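Local atomic coordinates of monomethylamine corrinoid protein 1 (PDB entry 3EZX), a protein that carries methyl groups on a bound corrinoid cofactor between the proteins MtmB and MtbA during methanogenesis from methylamine. Residues A[101-106]-A[153-158]. Sequence-based numbering, arbitrary orientation.
Sequences EGDIHD and ALMTTS
Asp103 OD2 receives the backbone N-H of Leu154 at 2.9 Å (N to OD2) on its syn side. Ser158 OG lies 2.8 Å from Asp103 OD2 and 2.7 Å from Met155 O, and serine suits the place because its small hydroxyl fits between the two oxygens. Asp103 OD1 serves its own loop: His105 N closes an Asx turn on it, and His105 ND1 donates to it at 2.8 Å, with OD1 close to the ring plane. Aspartate's short arm, CG anti to the backbone N (chi1 -155°), offers one oxygen to each segment. An alanine here would probably leave His105 ND1, His105 N and the Leu154 N-H without their acceptor and let the imidazole turn more easily about its bond to cobalt.

Leucine brings a broad apolar flank: Leu154 CB rests over one face, 4.0 Å from the His105 ring centroid in a CH-pi contact, while CD2 packs against His105 CB. Met155, long and flexible, sets CG 3.8 Å from His105 CE1, its sulfur at the ring edge. Histidine can give ND1-H to the carboxylate while NE2 binds the cobalt of 5-hydroxybenzimidazolylcobamide, the arrangement of the D-x-H-x-x-G signature of B12-binding domains. In this Rossmann-like domain the contact joins loop 101-106, between strand 94-99 and helix 107-118, to the turn and first helical residues of 153-158, which follow the neighbouring parallel strand 147-152.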
loop_
_atom_site.group_PDB
_atom_site.type_symbol
_atom_site.label_atom_id
_atom_site.label_comp_id
_atom_site.label_asym_id
_atom_site.label_seq_id
_atom_site.Cartn_x
_atom_site.Cartn_y
_atom_site.Cartn_z
ATOM N N GLU A 101 -5.445 -12.231 -4.368
ATOM C CA GLU A 101 -5.378 -13.035 -5.588
ATOM C C GLU A 101 -6.064 -12.354 -6.762
ATOM O O GLU A 101 -7.165 -11.828 -6.624
ATOM C CB GLU A 101 -6.034 -14.398 -5.357
ATOM C CG GLU A 101 -5.852 -15.379 -6.501
ATOM C CD GLU A 101 -6.545 -16.702 -6.242
ATOM O OE1 GLU A 101 -6.432 -17.210 -5.107
ATOM O OE2 GLU A 101 -7.194 -17.236 -7.168
ATOM N N GLY A 102 -5.407 -12.381 -7.918
ATOM C CA GLY A 102 -5.968 -11.779 -9.114
ATOM C C GLY A 102 -5.783 -10.279 -9.191
ATOM O O GLY A 102 -6.181 -9.651 -10.167
ATOM N N ASP A 103 -5.171 -9.707 -8.160
ATOM C CA ASP A 103 -4.939 -8.270 -8.094
ATOM C C ASP A 103 -3.455 -7.981 -8.326
ATOM O O ASP A 103 -2.599 -8.656 -7.761
ATOM C CB ASP A 103 -5.347 -7.756 -6.710
ATOM C CG ASP A 103 -5.728 -6.282 -6.715
ATOM O OD1 ASP A 103 -5.031 -5.482 -7.373
ATOM O OD2 ASP A 103 -6.725 -5.923 -6.048
ATOM N N ILE A 104 -3.140 -6.991 -9.155
ATOM C CA ILE A 104 -1.735 -6.668 -9.392
ATOM C C ILE A 104 -1.395 -5.234 -9.027
ATOM O O ILE A 104 -0.276 -4.781 -9.257
ATOM C CB ILE A 104 -1.306 -6.917 -10.853
ATOM C CG1 ILE A 104 -1.963 -5.897 -11.778
ATOM C CG2 ILE A 104 -1.655 -8.340 -11.247
ATOM C CD1 ILE A 104 -1.589 -6.071 -13.226
ATOM N N HIS A 105 -2.364 -4.517 -8.472
ATOM C CA HIS A 105 -2.130 -3.146 -8.041
ATOM C C HIS A 105 -1.127 -3.283 -6.905
ATOM O O HIS A 105 -1.419 -3.923 -5.897
ATOM C CB HIS A 105 -3.420 -2.502 -7.510
ATOM C CG HIS A 105 -4.482 -2.295 -8.551
ATOM N ND1 HIS A 105 -5.340 -3.277 -8.996
ATOM C CD2 HIS A 105 -4.825 -1.176 -9.239
ATOM C CE1 HIS A 105 -6.156 -2.733 -9.914
ATOM N NE2 HIS A 105 -5.884 -1.455 -10.099
ATOM N N ASP A 106 0.051 -2.690 -7.054
ATOM C CA ASP A 106 1.056 -2.809 -6.011
ATOM C C ASP A 106 1.622 -1.495 -5.480
ATOM O O ASP A 106 2.355 -1.490 -4.496
ATOM C CB ASP A 106 2.197 -3.711 -6.495
ATOM C CG ASP A 106 3.025 -3.076 -7.596
ATOM O OD1 ASP A 106 2.584 -2.059 -8.167
ATOM O OD2 ASP A 106 4.118 -3.602 -7.892
ATOM N N ALA A 153 -5.908 -4.913 -1.649
ATOM C CA ALA A 153 -6.912 -5.260 -2.641
ATOM C C ALA A 153 -7.560 -3.961 -3.113
ATOM O O ALA A 153 -8.198 -3.255 -2.331
ATOM C CB ALA A 153 -7.951 -6.192 -2.035
ATOM N N LEU A 154 -7.376 -3.633 -4.385
ATOM C CA LEU A 154 -7.952 -2.409 -4.931
ATOM C C LEU A 154 -9.168 -2.688 -5.789
ATOM O O LEU A 154 -9.749 -1.781 -6.385
ATOM C CB LEU A 154 -6.907 -1.633 -5.735
ATOM C CG LEU A 154 -5.983 -0.768 -4.875
ATOM C CD1 LEU A 154 -5.189 -1.638 -3.906
ATOM C CD2 LEU A 154 -5.050 0.007 -5.778
ATOM N N MET A 155 -9.552 -3.955 -5.846
ATOM C CA MET A 155 -10.717 -4.354 -6.609
ATOM C C MET A 155 -11.645 -5.153 -5.711
ATOM O O MET A 155 -11.202 -6.040 -4.981
ATOM C CB MET A 155 -10.307 -5.191 -7.814
ATOM C CG MET A 155 -9.404 -4.458 -8.786
ATOM S SD MET A 155 -9.326 -5.310 -10.358
ATOM C CE MET A 155 -8.408 -6.771 -9.889
ATOM N N THR A 156 -12.931 -4.821 -5.757
ATOM C CA THR A 156 -13.932 -5.502 -4.947
ATOM C C THR A 156 -13.885 -7.010 -5.156
ATOM O O THR A 156 -13.951 -7.777 -4.195
ATOM C CB THR A 156 -15.353 -5.004 -5.283
ATOM O OG1 THR A 156 -15.568 -5.086 -6.698
ATOM C CG2 THR A 156 -15.541 -3.561 -4.818
ATOM N N THR A 157 -13.766 -7.426 -6.414
ATOM C CA THR A 157 -13.716 -8.843 -6.759
ATOM C C THR A 157 -12.595 -9.567 -6.014
ATOM O O THR A 157 -12.765 -10.705 -5.583
ATOM C CB THR A 157 -13.508 -9.037 -8.276
ATOM O OG1 THR A 157 -14.445 -8.225 -8.996
ATOM C CG2 THR A 157 -13.716 -10.493 -8.662
ATOM N N SER A 158 -11.453 -8.903 -5.862
ATOM C CA SER A 158 -10.310 -9.494 -5.169
ATOM C C SER A 158 -10.404 -9.287 -3.659
ATOM O O SER A 158 -9.863 -10.069 -2.882
ATOM C CB SER A 158 -9.003 -8.886 -5.689
ATOM O OG SER A 158 -8.916 -7.508 -5.361
#